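Local coordinates for phenylacetic acid degradation-related protein (Ralstonia eutropha JMP134, PDB 2PIM) that probably hydrolyses acyl-CoA thioesters, as a member of the hot-dog-fold thioesterase superfamily related to the phenylacetic acid degradation proteins, at residues N6-R10 and T74-D79; S82-L88 and A133-V137; L39-A45 and M64-V68. One frame throughout, in Å; residues are numbered along the deposited sequence.

In the fold
Contacts 1 and 3 both use helix 58-75, the central helix of a hot-dog fold, and contact 2 lies in the sheet beside it. Contact 3 presses the middle of this helix against strand 38-45. About 17 Å away, centre to centre, contact 1 packs the N-terminal helix onto the end of the same helix, with Phe8 touching Leu39 of contact 3. Contact 2 joins strand 84-92 to strand 126-136, the last in the chain; its centre lies about 15 Å from contact 1 and about 16 Å from contact 3. Leu77 packs on Cys83, and Asp66 on Leu88. All three contacts reach the second subunit, contact 1 through Tyr7 alone; in related thioesterases the active site lies at such an interface.

Contact 1: N6-R10 and T74-D79; sequences NYFSR and TATLED
Thr74 presents its CG2 methyl to the helix 7-12 side, 4.1 Å from CD2 at the edge of the Tyr7 ring, while its hydroxyl turns back to the carbonyl of Ala70 in its own helix. A water collects the Thr74 carbonyl oxygen (2.9 Å from Thr74 O) and the Phe8 backbone nitrogen. Ala75 forms the apolar core: its CB sits over the centre of the Phe8 ring, 3.6 Å from the centroid and 7° off the ring normal, a CH-pi contact. With CG trans to the backbone N (chi1 170°), Phe8 lays this face flat against the alanine. In the hot-dog fold helix 58-75 is the central helix, and here the short N-terminal helix 7-12 packs against its C-terminal end. As modelled, Asn6 ND2 donates to Ala75 O (3.0 Å) from above the carbonyl plane. Asn6 OD1, however, is only 2.6 Å from Leu77 O, another acceptor, which leaves the amide's placement, and with it this bond, in doubt. Asp79 meets Arg10 in a long, weak two-pronged salt bridge, NH1 to OD2 and NH2 to OD1 each 3.4 Å, with the guanidinium and carboxylate planes 59° apart; Asp79 OD1 also takes a weak bond from Asn6 N.

Contact 2: S82-L88 and A133-V137; sequences SCSTLNL and ATCMV
The side-chain amide of Asn87, the one flat side-chain group here, is linked to Thr134 OG1 by a water. This water donates to Asn87 OD1 (3.0 Å) and accepts from Thr134 OG1, while Asn87 ND2 bonds to Asn89 OD1 of the second subunit, so both ends of the amide are engaged. Thr134 keeps OG1 beside its own backbone N (chi1 -56°), which directs the hydroxyl to that water. Between the strands, Ser84 and Met136, here selenomethionine, form a hydrogen-bonded antiparallel pair, N to O at 2.9 Å in both directions. Further along, Leu86 and Asn87 both face Thr134 in a classic beta bulge: Thr134 O accepts a firm bond from Leu86 N (2.8 Å) and a weak one from Asn87 N (3.4 Å). Leu86 has a near-helical backbone (psi -41°), and the extra residue shifts the register by one before Thr134 N closes on Asn87 O.

The pairing belongs to the curved antiparallel sheet of the hot-dog fold. Thr85, Leu88, Ala133 and Cys135 share the side of the sheet that packs on helix 58-75, where Leu88 touches Asp66 and Ala133 touches Thr69. Leu88 CD1 lies against Ala133 CB, and Cys83 SG comes within 4.0 Å of Cys135 CB without a disulfide. On the other side, the Leu86 CD1 methyl reaches Met136 CB (4.1 Å), the two side chains crossing at a slant. Asn87 and Leu88 also pair with a strand of the second subunit, which carries the sheet across the dimer interface.

Contact 3: L39-A45 and M64-V68; sequences LESDYVA and MLDDV
Tyr43 and Met64, the latter a selenomethionine, form the apolar centre of this buried contact. The CB of Met64 stands over one ring face of Tyr43, 4.0 Å from the centroid and 16° off the ring normal, as a CH-pi contact displaced toward the rim. From there the Met64 chain runs extended past the ring in the direction opposite to the tyrosine side chain, bringing SE to 3.6 Å from Tyr43 CB. The selenium views the ring obliquely, 49° off the normal, in a Met-aromatic arrangement, and the terminal CE continues to Ala45 CB (4.0 Å). A helical turn farther on, Val68 CG2 meets Leu39 CD2 at 3.7 Å, and Val68 CB flanks the Tyr43 ring near its plane. With CG2 trans to the backbone N and CG1 lodged between N and the carbonyl carbon, Val68 turns CG2 toward Leu39.

At the polar margin the Tyr43 hydroxyl donates to Asp67 OD2. The measured OH to OD2 distance of 2.4 Å is very short, and its exact value is doubtful at this resolution. The carboxylate stands almost perpendicular to the ring plane, with OD2 lying in that plane at the ring edge. A water also donates to Asp67 OD2 (2.8 Å) and lies 2.9 Å from Ser41 OG, so the carboxylate oxygen is held by two donors and tied to the strand twice.

Segments 39-45 and 64-68 run in roughly opposite directions, 147° between their axes, and strands 28-33 and 99-107 pair with strand 38-45 on its two sides; Leu121 of strand 114-123 packs on both Tyr43 and Met64, and Gln57 of the second subunit packs on Asp67.

Contact 1: N6-R10 and T74-D79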
loop_
_atom_site.group_PDB
_atom_site.type_symbol
_atom_site.label_atom_id
_atom_site.label_comp_id
_atom_site.label_asym_id
_atom_site.label_seq_id
_atom_site.Cartn_x
_atom_site.Cartn_y
_atom_site.Cartn_z
ATOM N N ASN A 6 16.567 14.944 -16.391
ATOM C CA ASN A 6 15.799 13.915 -15.586
ATOM C C ASN A 6 15.086 14.581 -14.415
ATOM O O ASN A 6 15.748 15.192 -13.580
ATOM C CB ASN A 6 16.779 12.864 -15.017
ATOM C CG ASN A 6 16.207 11.488 -14.933
ATOM O OD1 ASN A 6 15.369 11.113 -15.725
ATOM N ND2 ASN A 6 16.714 10.689 -13.995
ATOM N N TYR A 7 13.762 14.480 -14.333
ATOM C CA TYR A 7 13.098 14.960 -13.135
ATOM C C TYR A 7 13.751 14.338 -11.895
ATOM O O TYR A 7 14.002 15.018 -10.921
ATOM C CB TYR A 7 11.590 14.656 -13.120
ATOM C CG TYR A 7 11.017 14.620 -11.699
ATOM C CD1 TYR A 7 10.511 15.777 -11.082
ATOM C CD2 TYR A 7 11.015 13.422 -10.960
ATOM C CE1 TYR A 7 10.008 15.736 -9.767
ATOM C CE2 TYR A 7 10.512 13.362 -9.651
ATOM C CZ TYR A 7 10.017 14.518 -9.063
ATOM O OH TYR A 7 9.533 14.423 -7.777
ATOM N N PHE A 8 13.999 13.036 -11.942
ATOM C CA PHE A 8 14.548 12.292 -10.796
ATOM C C PHE A 8 15.887 12.867 -10.286
ATOM O O PHE A 8 16.090 13.015 -9.077
ATOM C CB PHE A 8 14.759 10.846 -11.201
ATOM C CG PHE A 8 15.515 10.045 -10.204
ATOM C CD1 PHE A 8 14.850 9.388 -9.177
ATOM C CD2 PHE A 8 16.886 9.912 -10.298
ATOM C CE1 PHE A 8 15.539 8.659 -8.251
ATOM C CE2 PHE A 8 17.584 9.167 -9.374
ATOM C CZ PHE A 8 16.913 8.532 -8.362
ATOM N N SER A 9 16.812 13.151 -11.196
ATOM C CA SER A 9 18.124 13.616 -10.761
ATOM C C SER A 9 18.065 15.073 -10.299
ATOM O O SER A 9 18.839 15.459 -9.431
ATOM C CB SER A 9 19.196 13.401 -11.829
ATOM O OG SER A 9 18.844 14.109 -12.980
ATOM N N ARG A 10 17.139 15.861 -10.851
ATOM C CA ARG A 10 16.836 17.194 -10.310
ATOM C C ARG A 10 16.350 17.085 -8.867
ATOM O O ARG A 10 16.785 17.821 -7.987
ATOM C CB ARG A 10 15.787 17.918 -11.164
ATOM C CG ARG A 10 16.320 18.407 -12.487
ATOM C CD ARG A 10 15.382 19.410 -13.121
ATOM N NE ARG A 10 14.150 18.786 -13.603
ATOM C CZ ARG A 10 14.023 18.185 -14.785
ATOM N NH1 ARG A 10 15.051 18.098 -15.619
ATOM N NH2 ARG A 10 12.860 17.655 -15.138
ATOM N N THR A 74 11.440 5.703 -12.670
ATOM C CA THR A 74 11.559 7.155 -12.984
ATOM C C THR A 74 12.987 7.592 -13.229
ATOM O O THR A 74 13.279 8.357 -14.174
ATOM C CB THR A 74 10.895 7.996 -11.855
ATOM O OG1 THR A 74 9.529 7.599 -11.767
ATOM C CG2 THR A 74 10.933 9.484 -12.147
ATOM N N ALA A 75 13.889 7.101 -12.394
ATOM C CA ALA A 75 15.317 7.342 -12.592
ATOM C C ALA A 75 15.824 7.049 -14.005
ATOM O O ALA A 75 16.763 7.707 -14.460
ATOM C CB ALA A 75 16.118 6.557 -11.590
ATOM N N THR A 76 15.218 6.068 -14.689
ATOM C CA THR A 76 15.637 5.668 -16.043
ATOM C C THR A 76 14.999 6.504 -17.171
ATOM O O THR A 76 15.423 6.405 -18.309
ATOM C CB THR A 76 15.418 4.137 -16.333
ATOM O OG1 THR A 76 14.020 3.826 -16.471
ATOM C CG2 THR A 76 15.991 3.303 -15.243
ATOM N N LEU A 77 14.019 7.348 -16.859
ATOM C CA LEU A 77 13.214 7.977 -17.901
ATOM C C LEU A 77 13.825 9.210 -18.510
ATOM O O LEU A 77 14.559 9.936 -17.871
ATOM C CB LEU A 77 11.817 8.302 -17.363
ATOM C CG LEU A 77 11.086 7.067 -16.819
ATOM C CD1 LEU A 77 9.611 7.333 -16.571
ATOM C CD2 LEU A 77 11.263 5.834 -17.714
ATOM N N GLU A 78 13.526 9.430 -19.779
ATOM C CA GLU A 78 13.807 10.705 -20.404
ATOM C C GLU A 78 12.885 11.773 -19.801
ATOM O O GLU A 78 11.913 11.458 -19.108
ATOM C CB GLU A 78 13.648 10.613 -21.933
ATOM C CG GLU A 78 12.261 10.202 -22.433
ATOM C CD GLU A 78 12.089 8.694 -22.704
ATOM O OE1 GLU A 78 12.163 7.858 -21.760
ATOM O OE2 GLU A 78 11.826 8.357 -23.877
ATOM N N ASP A 79 13.212 13.033 -20.039
ATOM C CA ASP A 79 12.320 14.135 -19.702
ATOM C C ASP A 79 11.087 14.034 -20.573
ATOM O O ASP A 79 11.192 13.814 -21.785
ATOM C CB ASP A 79 12.995 15.498 -19.953
ATOM C CG ASP A 79 13.655 16.072 -18.706
ATOM O OD1 ASP A 79 13.612 15.422 -17.630
ATOM O OD2 ASP A 79 14.205 17.190 -18.809
HETATM O O HOH W 1 12.855 11.273 -14.166
#

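Contact 2: S82-L88 and A133-V137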
loop_
_atom_site.group_PDB
_atom_site.type_symbol
_atom_site.label_atom_id
_atom_site.label_comp_id
_atom_site.label_asym_id
_atom_site.label_seq_id
_atom_site.Cartn_x
_atom_site.Cartn_y
_atom_site.Cartn_z
ATOM N N SER A 82 6.989 9.352 -18.354
ATOM C CA SER A 82 6.464 9.244 -17.016
ATOM C C SER A 82 6.153 7.803 -16.578
ATOM O O SER A 82 5.714 6.987 -17.359
ATOM C CB SER A 82 5.210 10.090 -16.910
ATOM O OG SER A 82 4.891 10.252 -15.545
ATOM N N CYS A 83 6.367 7.505 -15.310
ATOM C CA CYS A 83 6.120 6.157 -14.814
ATOM C C CYS A 83 4.713 6.023 -14.205
ATOM O O CYS A 83 4.346 6.727 -13.252
ATOM C CB CYS A 83 7.154 5.758 -13.786
ATOM S SG CYS A 83 6.661 4.191 -12.866
ATOM N N SER A 84 3.972 5.051 -14.718
ATOM C CA SER A 84 2.654 4.748 -14.255
ATOM C C SER A 84 2.512 3.284 -13.845
ATOM O O SER A 84 2.521 2.422 -14.684
ATOM C CB SER A 84 1.735 5.062 -15.420
ATOM O OG SER A 84 0.407 4.898 -15.069
ATOM N N THR A 85 2.349 2.990 -12.564
ATOM C CA THR A 85 2.229 1.605 -12.106
ATOM C C THR A 85 0.829 1.007 -12.332
ATOM O O THR A 85 -0.162 1.562 -11.888
ATOM C CB THR A 85 2.586 1.501 -10.617
ATOM O OG1 THR A 85 3.929 1.980 -10.410
ATOM C CG2 THR A 85 2.524 0.084 -10.137
ATOM N N LEU A 86 0.762 -0.150 -12.988
ATOM C CA LEU A 86 -0.487 -0.757 -13.413
ATOM C C LEU A 86 -0.926 -1.799 -12.419
ATOM O O LEU A 86 -2.109 -1.913 -12.117
ATOM C CB LEU A 86 -0.321 -1.424 -14.768
ATOM C CG LEU A 86 0.128 -0.522 -15.902
ATOM C CD1 LEU A 86 0.198 -1.323 -17.197
ATOM C CD2 LEU A 86 -0.794 0.686 -16.109
ATOM N N ASN A 87 0.028 -2.574 -11.929
ATOM C CA ASN A 87 -0.224 -3.628 -10.967
ATOM C C ASN A 87 0.947 -3.628 -10.015
ATOM O O ASN A 87 2.084 -3.315 -10.441
ATOM C CB ASN A 87 -0.316 -5.013 -11.677
ATOM C CG ASN A 87 -0.785 -6.152 -10.733
ATOM O OD1 ASN A 87 0.041 -6.898 -10.185
ATOM N ND2 ASN A 87 -2.139 -6.331 -10.614
ATOM N N LEU A 88 0.663 -3.947 -8.742
ATOM C CA LEU A 88 1.677 -4.130 -7.714
ATOM C C LEU A 88 1.254 -5.340 -6.851
ATOM O O LEU A 88 0.186 -5.344 -6.305
ATOM C CB LEU A 88 1.746 -2.881 -6.842
ATOM C CG LEU A 88 2.743 -2.767 -5.682
ATOM C CD1 LEU A 88 4.177 -2.919 -6.128
ATOM C CD2 LEU A 88 2.556 -1.435 -5.011
ATOM N N ALA A 133 6.213 -5.031 -9.371
ATOM C CA ALA A 133 5.500 -3.937 -10.008
ATOM C C ALA A 133 5.566 -4.072 -11.502
ATOM O O ALA A 133 6.626 -4.352 -12.054
ATOM C CB ALA A 133 6.129 -2.615 -9.629
ATOM N N THR A 134 4.419 -3.890 -12.148
ATOM C CA THR A 134 4.326 -3.734 -13.593
ATOM C C THR A 134 3.982 -2.298 -13.895
ATOM O O THR A 134 2.940 -1.834 -13.469
ATOM C CB THR A 134 3.216 -4.634 -14.140
ATOM O OG1 THR A 134 3.497 -5.965 -13.740
ATOM C CG2 THR A 134 3.125 -4.540 -15.625
ATOM N N CYS A 135 4.863 -1.615 -14.610
ATOM C CA CYS A 135 4.796 -0.178 -14.822
ATOM C C CYS A 135 4.804 0.112 -16.296
ATOM O O CYS A 135 5.493 -0.553 -17.039
ATOM C CB CYS A 135 6.020 0.523 -14.227
ATOM S SG CYS A 135 6.235 0.189 -12.491
HETATM N N MSE A 136 4.025 1.089 -16.725
HETATM C CA MSE A 136 4.053 1.522 -18.117
HETATM C C MSE A 136 4.682 2.884 -18.111
HETATM O O MSE A 136 4.614 3.570 -17.096
HETATM C CB MSE A 136 2.633 1.647 -18.644
HETATM C CG MSE A 136 2.490 1.688 -20.154
HETATM SE SE MSE A 136 0.588 1.925 -20.532
HETATM C CE MSE A 136 0.053 0.392 -21.282
ATOM N N VAL A 137 5.262 3.296 -19.243
ATOM C CA VAL A 137 5.873 4.602 -19.327
ATOM C C VAL A 137 5.271 5.510 -20.415
ATOM O O VAL A 137 5.098 5.091 -21.552
ATOM C CB VAL A 137 7.441 4.504 -19.456
ATOM C CG1 VAL A 137 8.013 3.258 -18.721
ATOM C CG2 VAL A 137 7.847 4.491 -20.850
HETATM O O HOH W 2 2.952 -6.830 -10.973
#

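Contact 3: L39-A45 and M64-V68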
loop_
_atom_site.group_PDB
_atom_site.type_symbol
_atom_site.label_atom_id
_atom_site.label_comp_id
_atom_site.label_asym_id
_atom_site.label_seq_id
_atom_site.Cartn_x
_atom_site.Cartn_y
_atom_site.Cartn_z
ATOM N N LEU A 39 18.196 0.495 -7.153
ATOM C CA LEU A 39 17.996 1.691 -6.382
ATOM C C LEU A 39 17.711 1.259 -4.948
ATOM O O LEU A 39 17.162 0.214 -4.718
ATOM C CB LEU A 39 16.837 2.521 -6.948
ATOM C CG LEU A 39 16.511 3.856 -6.250
ATOM C CD1 LEU A 39 16.174 4.963 -7.235
ATOM C CD2 LEU A 39 15.382 3.673 -5.287
ATOM N N GLU A 40 18.100 2.095 -3.996
ATOM C CA GLU A 40 17.930 1.806 -2.589
ATOM C C GLU A 40 17.371 3.069 -1.921
ATOM O O GLU A 40 17.784 4.174 -2.261
ATOM C CB GLU A 40 19.291 1.438 -2.038
ATOM C CG GLU A 40 19.313 0.632 -0.768
ATOM C CD GLU A 40 20.589 -0.256 -0.649
ATOM O OE1 GLU A 40 20.689 -1.341 -1.265
ATOM O OE2 GLU A 40 21.502 0.150 0.069
ATOM N N SER A 41 16.382 2.903 -1.050
ATOM C CA SER A 41 15.822 4.003 -0.293
ATOM C C SER A 41 15.531 3.576 1.157
ATOM O O SER A 41 15.138 2.435 1.429
ATOM C CB SER A 41 14.541 4.515 -0.977
ATOM O OG SER A 41 13.964 5.630 -0.295
ATOM N N ASP A 42 15.729 4.502 2.079
ATOM C CA ASP A 42 15.250 4.338 3.438
ATOM C C ASP A 42 13.782 4.743 3.533
ATOM O O ASP A 42 13.334 5.560 2.747
ATOM C CB ASP A 42 16.037 5.237 4.381
ATOM C CG ASP A 42 17.452 4.787 4.562
ATOM O OD1 ASP A 42 17.684 3.567 4.512
ATOM O OD2 ASP A 42 18.321 5.657 4.768
ATOM N N TYR A 43 13.074 4.176 4.504
ATOM C CA TYR A 43 11.715 4.553 4.840
ATOM C C TYR A 43 11.611 4.538 6.376
ATOM O O TYR A 43 12.423 3.886 7.058
ATOM C CB TYR A 43 10.668 3.608 4.152
ATOM C CG TYR A 43 10.722 3.725 2.637
ATOM C CD1 TYR A 43 10.138 4.798 1.982
ATOM C CD2 TYR A 43 11.427 2.808 1.878
ATOM C CE1 TYR A 43 10.221 4.936 0.618
ATOM C CE2 TYR A 43 11.541 2.948 0.511
ATOM C CZ TYR A 43 10.959 4.022 -0.115
ATOM O OH TYR A 43 11.111 4.169 -1.479
ATOM N N VAL A 44 10.643 5.286 6.918
ATOM C CA VAL A 44 10.381 5.289 8.362
ATOM C C VAL A 44 8.904 4.917 8.541
ATOM O O VAL A 44 8.026 5.540 7.941
ATOM C CB VAL A 44 10.668 6.655 9.032
ATOM C CG1 VAL A 44 10.244 6.647 10.498
ATOM C CG2 VAL A 44 12.141 7.026 8.937
ATOM N N ALA A 45 8.652 3.866 9.329
ATOM C CA ALA A 45 7.304 3.530 9.742
ATOM C C ALA A 45 7.058 4.274 11.068
ATOM O O ALA A 45 7.833 4.135 12.008
ATOM C CB ALA A 45 7.156 2.015 9.898
HETATM N N MSE A 64 5.621 1.899 0.640
HETATM C CA MSE A 64 7.092 2.016 0.539
HETATM C C MSE A 64 7.672 1.234 -0.666
HETATM O O MSE A 64 8.552 1.730 -1.388
HETATM C CB MSE A 64 7.696 1.489 1.821
HETATM C CG MSE A 64 7.371 2.345 2.991
HETATM SE SE MSE A 64 7.811 1.452 4.711
HETATM C CE MSE A 64 6.967 2.703 5.956
ATOM N N LEU A 65 7.143 0.028 -0.882
ATOM C CA LEU A 65 7.491 -0.791 -2.043
ATOM C C LEU A 65 7.083 -0.120 -3.345
ATOM O O LEU A 65 7.817 -0.155 -4.347
ATOM C CB LEU A 65 6.894 -2.206 -1.897
ATOM C CG LEU A 65 7.599 -3.098 -0.825
ATOM C CD1 LEU A 65 6.754 -4.253 -0.347
ATOM C CD2 LEU A 65 8.966 -3.598 -1.283
ATOM N N ASP A 66 5.927 0.524 -3.328
ATOM C CA ASP A 66 5.478 1.295 -4.463
ATOM C C ASP A 66 6.459 2.414 -4.749
ATOM O O ASP A 66 6.807 2.668 -5.919
ATOM C CB ASP A 66 4.041 1.804 -4.216
ATOM C CG ASP A 66 3.426 2.500 -5.454
ATOM O OD1 ASP A 66 3.577 2.022 -6.579
ATOM O OD2 ASP A 66 2.755 3.521 -5.294
ATOM N N ASP A 67 6.907 3.111 -3.696
ATOM C CA ASP A 67 7.807 4.244 -3.879
ATOM C C ASP A 67 9.160 3.801 -4.473
ATOM O O ASP A 67 9.662 4.380 -5.434
ATOM C CB ASP A 67 8.055 4.979 -2.559
ATOM C CG ASP A 67 8.972 6.188 -2.747
ATOM O OD1 ASP A 67 8.474 7.190 -3.275
ATOM O OD2 ASP A 67 10.189 6.132 -2.392
ATOM N N VAL A 68 9.749 2.761 -3.906
ATOM C CA VAL A 68 11.098 2.362 -4.318
ATOM C C VAL A 68 11.135 1.872 -5.774
ATOM O O VAL A 68 12.068 2.259 -6.571
ATOM C CB VAL A 68 11.759 1.384 -3.288
ATOM C CG1 VAL A 68 11.114 -0.001 -3.322
ATOM C CG2 VAL A 68 13.226 1.329 -3.495
HETATM O O HOH W 3 12.248 7.714 -1.328
#